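Local structure of hypothetical fimbrial assembly protein (Parabacteroides distasonis, 3R4R) at residues A[134-139]-A[230-235]; A[142-147]-A[165-170]; A[199-204]-A[211-216]. The protein is a putative component of the fimbrium tip, part of the filamentous cell-surface appendages that mediate adhesion and biofilm formation. All blocks are in the same frame, centred on the assembly; numbering follows the deposited sequence.

Contact 1 of 3, residues A[134-139]-A[230-235]. With EDO (1,2-ethanediol), chain F.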
# COMPACT_ATOMS: atom_id res chain seq x y z
N LYS A 134 -10.64 -0.02 -5.78
CA LYS A 134 -10.87 -1.19 -4.92
C LYS A 134 -10.10 -0.97 -3.62
O LYS A 134 -8.87 -1.12 -3.56
CB LYS A 134 -10.52 -2.53 -5.60
CG LYS A 134 -11.54 -2.88 -6.70
CD LYS A 134 -11.38 -4.24 -7.32
CE LYS A 134 -12.43 -4.46 -8.39
NZ LYS A 134 -12.28 -5.77 -9.08
N GLY A 135 -10.87 -0.58 -2.61
CA GLY A 135 -10.42 -0.24 -1.27
C GLY A 135 -9.74 -1.31 -0.45
O GLY A 135 -10.03 -2.50 -0.60
N PRO A 136 -8.85 -0.89 0.48
CA PRO A 136 -8.17 -1.87 1.36
C PRO A 136 -9.13 -2.44 2.42
O PRO A 136 -9.63 -1.71 3.26
CB PRO A 136 -7.04 -1.04 2.00
CG PRO A 136 -7.48 0.36 1.91
CD PRO A 136 -8.42 0.50 0.75
N VAL A 137 -9.44 -3.75 2.34
CA VAL A 137 -10.40 -4.39 3.25
C VAL A 137 -9.82 -5.70 3.85
O VAL A 137 -9.91 -5.92 5.05
CB VAL A 137 -11.78 -4.71 2.57
CG1 VAL A 137 -12.80 -5.18 3.63
CG2 VAL A 137 -12.33 -3.53 1.80
N THR A 138 -9.31 -6.58 2.98
CA THR A 138 -8.73 -7.89 3.32
C THR A 138 -7.21 -7.71 3.52
O THR A 138 -6.52 -7.22 2.63
CB THR A 138 -9.07 -8.89 2.20
OG1 THR A 138 -10.50 -8.89 2.00
CG2 THR A 138 -8.57 -10.31 2.47
N ALA A 139 -6.72 -8.12 4.70
CA ALA A 139 -5.31 -8.04 5.12
C ALA A 139 -4.37 -8.77 4.15
O ALA A 139 -3.30 -8.25 3.84
CB ALA A 139 -5.15 -8.64 6.52
N TYR A 230 -8.13 -0.10 7.44
CA TYR A 230 -7.25 0.49 6.42
C TYR A 230 -7.94 1.54 5.57
O TYR A 230 -9.16 1.57 5.47
CB TYR A 230 -6.73 -0.60 5.46
CG TYR A 230 -6.20 -1.85 6.12
CD1 TYR A 230 -4.91 -1.89 6.65
CD2 TYR A 230 -7.00 -2.98 6.25
CE1 TYR A 230 -4.45 -3.01 7.34
CE2 TYR A 230 -6.55 -4.11 6.95
CZ TYR A 230 -5.27 -4.12 7.48
OH TYR A 230 -4.79 -5.25 8.08
N THR A 231 -7.13 2.38 4.91
CA THR A 231 -7.55 3.44 4.00
C THR A 231 -6.40 3.83 3.07
O THR A 231 -5.22 3.75 3.45
CB THR A 231 -8.07 4.67 4.77
OG1 THR A 231 -8.45 5.68 3.84
CG2 THR A 231 -7.04 5.26 5.74
N TYR A 232 -6.74 4.32 1.86
CA TYR A 232 -5.74 4.90 1.00
C TYR A 232 -5.55 6.34 1.47
O TYR A 232 -6.48 6.88 2.09
CB TYR A 232 -6.12 4.80 -0.48
CG TYR A 232 -6.22 3.41 -1.08
CD1 TYR A 232 -5.13 2.54 -1.03
CD2 TYR A 232 -7.28 3.07 -1.91
CE1 TYR A 232 -5.19 1.28 -1.63
CE2 TYR A 232 -7.32 1.84 -2.57
CZ TYR A 232 -6.28 0.94 -2.41
OH TYR A 232 -6.32 -0.28 -3.03
N GLU A 233 -4.35 6.95 1.27
CA GLU A 233 -4.06 8.37 1.57
C GLU A 233 -5.15 9.34 1.12
O GLU A 233 -5.82 9.09 0.11
CB GLU A 233 -2.78 8.83 0.84
CG GLU A 233 -1.49 8.25 1.33
CD GLU A 233 -0.28 8.81 0.62
OE1 GLU A 233 -0.34 9.19 -0.57
OE2 GLU A 233 0.77 8.81 1.29
N ILE A 234 -5.25 10.48 1.81
CA ILE A 234 -6.21 11.54 1.50
C ILE A 234 -5.44 12.86 1.54
O ILE A 234 -5.07 13.29 2.63
CB ILE A 234 -7.38 11.48 2.50
CG1 ILE A 234 -8.03 10.06 2.50
CG2 ILE A 234 -8.37 12.59 2.19
CD1 ILE A 234 -9.00 9.71 3.61
N SER A 235 -5.20 13.48 0.33
CA SER A 235 -4.45 14.73 0.17
C SER A 235 -5.22 15.96 0.67
O SER A 235 -4.60 16.86 1.24
CB SER A 235 -4.08 14.95 -1.29
OG SER A 235 -5.22 15.08 -2.12
C1 EDO F . -12.00 -0.69 5.93
O1 EDO F . -12.50 -1.24 4.71
C2 EDO F . -11.54 -1.80 6.87
O2 EDO F . -10.17 -2.16 6.64
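Pro136 lies against Tyr230, Thr231 and Tyr232 of strand 228-232, a strand of the transthyretin-like C-terminal region. The segment 134-139 is a loop between strands 131-132 and 144-152, and it packs on the strand without any backbone pairing. CB, CG and CD of the proline each meet a different residue of the strand. CD sits 3.7 Å from the centroid of the Tyr232 ring and 11° off its normal, a CH-pi contact over the middle of the face. CG rests over the backbone of Thr231, while CB touches Tyr230 CB at 3.5 Å.

The same Tyr232 ring is tethered at its far end: its OH donates to Lys134 O over 2.7 Å, at a C=O...O angle of 154° and a little out of the carbonyl plane. One aromatic side chain thus holds the loop twice, by its hydroxyl and by its face. The Tyr230 ring turns an edge to the carbonyl oxygens of Pro136 and Val137. Its hydroxyl goes on to hydrogen-bond Glu41 and also packs on Ala139 CB.

Further out, Leu142 and Ser169 touch the proline, and Val143, Leu168 and Ser201 touch Tyr232. Thr231 OG1 binds its neighbour's carbonyl, Tyr232 O, and the backbone N of Asn198. A 1,2-ethanediol, probably from the crystallisation liquor, joins the two segments: its O2 accepts from Tyr230 N at 3.0 Å, and its O1 donates to Pro136 O at 3.2 Å.

Contact 2 of 3, residues A[142-147]-A[165-170]. With EDO (1,2-ethanediol), chain E; EDO (1,2-ethanediol), chain I.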
# COMPACT_ATOMS: atom_id res chain seq x y z
N LEU A 142 -3.97 -6.71 0.27
CA LEU A 142 -3.63 -5.28 0.35
C LEU A 142 -2.69 -4.93 -0.81
O LEU A 142 -1.73 -5.66 -1.06
CB LEU A 142 -3.01 -4.90 1.70
CG LEU A 142 -3.92 -4.98 2.94
CD1 LEU A 142 -3.10 -4.86 4.23
CD2 LEU A 142 -5.11 -4.01 2.85
N VAL A 143 -2.96 -3.82 -1.50
CA VAL A 143 -2.19 -3.44 -2.68
C VAL A 143 -0.85 -2.84 -2.23
O VAL A 143 -0.80 -1.99 -1.33
CB VAL A 143 -2.99 -2.47 -3.61
CG1 VAL A 143 -2.14 -1.96 -4.77
CG2 VAL A 143 -4.26 -3.14 -4.15
N LYS A 144 0.23 -3.30 -2.91
CA LYS A 144 1.61 -2.84 -2.74
C LYS A 144 2.16 -2.41 -4.10
O LYS A 144 1.75 -2.96 -5.12
CB LYS A 144 2.51 -3.90 -2.10
CG LYS A 144 2.07 -4.43 -0.73
CD LYS A 144 1.73 -5.92 -0.84
CE LYS A 144 1.36 -6.58 0.48
NZ LYS A 144 0.07 -6.10 1.04
N ILE A 145 3.03 -1.39 -4.13
CA ILE A 145 3.58 -0.90 -5.40
C ILE A 145 5.10 -0.60 -5.21
O ILE A 145 5.52 -0.20 -4.14
CB ILE A 145 2.81 0.34 -5.98
CG1 ILE A 145 2.89 1.58 -5.03
CG2 ILE A 145 1.33 0.02 -6.34
CD1 ILE A 145 2.38 2.87 -5.64
N GLY A 146 5.88 -0.80 -6.27
CA GLY A 146 7.31 -0.53 -6.25
C GLY A 146 7.88 -0.29 -7.64
O GLY A 146 7.29 -0.72 -8.62
N LYS A 147 9.03 0.40 -7.72
CA LYS A 147 9.71 0.68 -9.00
C LYS A 147 11.25 0.61 -8.84
O LYS A 147 11.79 1.13 -7.86
CB LYS A 147 9.31 2.05 -9.57
CG LYS A 147 9.63 2.22 -11.06
CD LYS A 147 9.20 3.58 -11.66
CE LYS A 147 10.10 4.78 -11.36
NZ LYS A 147 10.21 5.10 -9.90
N LEU A 165 8.73 -2.98 -2.44
CA LEU A 165 7.31 -2.64 -2.48
C LEU A 165 6.85 -1.95 -1.22
O LEU A 165 7.23 -2.36 -0.11
CB LEU A 165 6.45 -3.90 -2.68
CG LEU A 165 6.71 -4.74 -3.92
CD1 LEU A 165 5.96 -6.03 -3.84
CD2 LEU A 165 6.35 -4.01 -5.20
N ILE A 166 6.03 -0.92 -1.37
CA ILE A 166 5.44 -0.24 -0.22
C ILE A 166 3.97 -0.59 -0.19
O ILE A 166 3.37 -0.86 -1.23
CB ILE A 166 5.64 1.31 -0.16
CG1 ILE A 166 4.87 2.04 -1.33
CG2 ILE A 166 7.12 1.68 -0.09
CD1 ILE A 166 4.53 3.48 -1.07
N GLN A 167 3.39 -0.49 0.98
CA GLN A 167 1.98 -0.62 1.29
C GLN A 167 1.28 0.66 0.79
O GLN A 167 1.67 1.75 1.19
CB GLN A 167 1.91 -0.81 2.81
CG GLN A 167 0.90 -1.79 3.32
CD GLN A 167 1.17 -3.20 2.98
OE1 GLN A 167 0.41 -3.81 2.25
NE2 GLN A 167 2.21 -3.77 3.58
N LEU A 168 0.33 0.55 -0.16
CA LEU A 168 -0.36 1.70 -0.73
C LEU A 168 -1.42 2.27 0.25
O LEU A 168 -1.83 3.40 0.13
CB LEU A 168 -1.02 1.32 -2.08
CG LEU A 168 -1.58 2.42 -2.97
CD1 LEU A 168 -0.51 3.48 -3.28
CD2 LEU A 168 -2.14 1.85 -4.21
N SER A 169 -1.80 1.49 1.23
CA SER A 169 -2.73 1.90 2.27
C SER A 169 -2.00 2.21 3.56
O SER A 169 -0.84 1.82 3.74
CB SER A 169 -3.76 0.80 2.52
OG SER A 169 -3.15 -0.38 3.01
N ALA A 170 -2.69 2.91 4.46
CA ALA A 170 -2.28 3.14 5.83
C ALA A 170 -3.01 2.16 6.75
O ALA A 170 -4.17 1.83 6.46
CB ALA A 170 -2.55 4.58 6.23
C1 EDO E . 1.01 -0.07 6.33
O1 EDO E . -0.21 -0.73 5.92
C2 EDO E . 1.81 -1.02 7.22
O2 EDO E . 3.20 -0.63 7.23
C1 EDO I . 9.42 8.48 -9.74
O1 EDO I . 8.56 7.34 -9.73
C2 EDO I . 10.06 8.63 -11.12
O2 EDO I . 10.94 9.77 -11.12
O HOH W 1 -1.41 -1.82 1.28
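Lys144 NZ donates to Gln167 OE1 over 2.6 Å, in the plane of the amide and on a lone pair of the oxygen. The two residues form a non-hydrogen-bonded pair of the antiparallel beta hairpin made by strands 144-152 and 161-179, and their side chains run alongside each other in the same direction. The lysine chain bends at chi2 (115°, which sets CD) and again at chi4, which places NZ within reach of the glutamine oxygen. NZ also donates to Leu142 O, lying well above that carbonyl plane, and to Glu41 O, so three oxygens grip the ammonium group.

Gln167 OE1 has a second donor in a bound water, which also donates to Val143 O at 2.7 Å and accepts from Ser169 OG. This water bridges the hairpin where the second strand is interrupted around Leu168. Val143 O takes Leu168 N as well, at 3.0 Å. One residue pair further along, Ile145 and Ile166 exchange both backbone hydrogen bonds, and Ile166 O is additionally approached by Lys144 CA in a CA-H...O contact.

Apolar groups fill in around this ladder. On the side of the sheet turned away from Lys144 and Gln167, Ile145 CD1 meets Leu168 CD1 at 3.8 Å, the two side chains set at a slant. The other branch of the leucine, CD2, lies beside Val143 CG1, and Tyr232 packs on both Val143 and Leu168. Strand 96-104 flanks 144-152, its Val103 touching Ile145. Gly146 has no side chain, and Leu165 uses the space where a CB would clash: its CD2 comes to 3.4 Å from Gly146 N.

Contact 3 of 3, residues A[199-204]-A[211-216]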
# COMPACT_ATOMS: atom_id res chain seq x y z
N ALA A 199 -11.35 4.71 -0.63
CA ALA A 199 -11.32 3.48 -1.42
C ALA A 199 -10.63 3.67 -2.79
O ALA A 199 -10.41 2.69 -3.47
CB ALA A 199 -12.74 2.98 -1.64
N SER A 200 -10.25 4.89 -3.18
CA SER A 200 -9.58 5.15 -4.47
C SER A 200 -8.12 5.63 -4.30
O SER A 200 -7.77 6.27 -3.31
CB SER A 200 -10.35 6.19 -5.27
OG SER A 200 -11.56 5.62 -5.73
N SER A 201 -7.25 5.26 -5.27
CA SER A 201 -5.84 5.66 -5.19
C SER A 201 -5.15 5.66 -6.53
O SER A 201 -5.55 4.94 -7.45
CB SER A 201 -5.06 4.72 -4.27
OG SER A 201 -3.72 5.14 -4.07
N LYS A 202 -4.07 6.47 -6.60
CA LYS A 202 -3.09 6.52 -7.69
C LYS A 202 -2.07 5.39 -7.41
O LYS A 202 -1.92 4.98 -6.25
CB LYS A 202 -2.46 7.93 -7.78
CG LYS A 202 -3.43 9.03 -8.22
CD LYS A 202 -3.70 9.05 -9.77
CE LYS A 202 -4.68 10.12 -10.20
NZ LYS A 202 -4.22 11.50 -9.86
N ILE A 203 -1.39 4.87 -8.43
CA ILE A 203 -0.50 3.70 -8.27
C ILE A 203 0.97 4.01 -8.62
O ILE A 203 1.75 3.07 -8.82
CB ILE A 203 -1.00 2.53 -9.19
CG1 ILE A 203 -1.09 2.99 -10.69
CG2 ILE A 203 -2.33 1.94 -8.68
CD1 ILE A 203 -1.24 1.89 -11.72
N THR A 204 1.36 5.28 -8.70
CA THR A 204 2.72 5.66 -9.09
C THR A 204 3.38 6.54 -8.01
O THR A 204 4.38 7.23 -8.30
CB THR A 204 2.68 6.41 -10.44
OG1 THR A 204 1.84 7.57 -10.36
CG2 THR A 204 2.36 5.51 -11.61
N VAL A 211 1.96 12.69 1.95
CA VAL A 211 0.67 12.29 1.37
C VAL A 211 0.68 12.79 -0.11
O VAL A 211 0.92 13.96 -0.37
CB VAL A 211 -0.55 12.80 2.20
CG1 VAL A 211 -0.60 14.32 2.31
CG2 VAL A 211 -1.86 12.26 1.67
N GLU A 212 0.51 11.86 -1.09
CA GLU A 212 0.56 12.17 -2.54
C GLU A 212 -0.74 11.79 -3.28
O GLU A 212 -0.96 12.30 -4.38
CB GLU A 212 1.73 11.41 -3.20
CG GLU A 212 3.13 11.73 -2.72
CD GLU A 212 4.13 10.64 -3.07
OE1 GLU A 212 4.04 9.55 -2.46
OE2 GLU A 212 5.05 10.89 -3.89
N ASN A 213 -1.58 10.88 -2.70
CA ASN A 213 -2.80 10.44 -3.39
C ASN A 213 -3.94 11.55 -3.45
O ASN A 213 -4.57 11.93 -2.44
CB ASN A 213 -3.37 9.20 -2.73
CG ASN A 213 -4.48 8.56 -3.49
OD1 ASN A 213 -4.54 8.65 -4.71
ND2 ASN A 213 -5.37 7.85 -2.81
N GLY A 214 -4.22 11.97 -4.69
CA GLY A 214 -5.26 12.93 -5.05
C GLY A 214 -6.62 12.29 -5.32
O GLY A 214 -7.64 12.99 -5.30
N ALA A 215 -6.64 10.95 -5.56
CA ALA A 215 -7.86 10.17 -5.80
C ALA A 215 -8.64 9.93 -4.50
O ALA A 215 -8.03 9.72 -3.44
CB ALA A 215 -7.51 8.86 -6.45
N PHE A 216 -9.99 10.00 -4.57
CA PHE A 216 -10.84 9.76 -3.41
C PHE A 216 -12.23 9.24 -3.82
O PHE A 216 -12.85 9.74 -4.77
CB PHE A 216 -11.02 11.05 -2.55
CG PHE A 216 -11.76 10.80 -1.24
CD1 PHE A 216 -11.08 10.41 -0.09
CD2 PHE A 216 -13.15 10.91 -1.16
CE1 PHE A 216 -11.76 10.15 1.11
CE2 PHE A 216 -13.84 10.62 0.03
CZ PHE A 216 -13.14 10.24 1.15
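Asn213 reaches across to the 200-202 backbone with CG anti to its own backbone N (chi1 -171°). Beyond CB, the CG carbon faces Ser201, 3.6 Å from both its CA and its OG. There the amide divides. ND2 donates to Ser200 O at 2.9 Å, the acceptor lying in the amide plane and the donor on a lone pair of the carbonyl. OD1 takes Lys202 N at 2.9 Å, with the nitrogen above the plane of the amide.

Through these two bonds the amide spans the backbone on either side of Ser201, near the end of strand 191-202, and docks the loop leading to strand 218-219 in the transthyretin-like C-terminal part of the chain. From the opposite face of the amide, Ala215 N also donates to OD1, at 3.2 Å, which closes an Asx turn. An alanine in place of Asn213 would probably leave Ser200 O and Lys202 N without these mates and set the turn at Ala215 free to shift.

At the root of the side chain, Glu233 holds the Asn213 backbone N, while Tyr232 packs on the asparagine. Next to the amide, Ala215 CB sits 3.8 Å from Ser201 N, and Ser200 CB lies at 3.9 Å from Phe216 C.

How the contacts relate
The three contacts cluster near the middle of the elongated chain, their centres about 10 to 11 Å apart. Along the sequence contact 1 is the outer closure: contacts 2 and 3 both fall inside its loop, one after the other. Contacts 1 and 2 share a sheet in which strands 228-232 and 161-179 are neighbours, and Ala170 N lies 2.8 Å from Thr231 O. Contact 3 lies between strand 191-202, of another sheet, and the loop that follows it, and meets contact 1 where Glu233 OE1 faces the backbone N atoms of Glu212 and Asn213. It reaches contact 2 by packing, with Ile145 CD1 3.2 Å from Ile203 O. Residues far apart in sequence are thereby gathered into one continuous patch joining the two sheets.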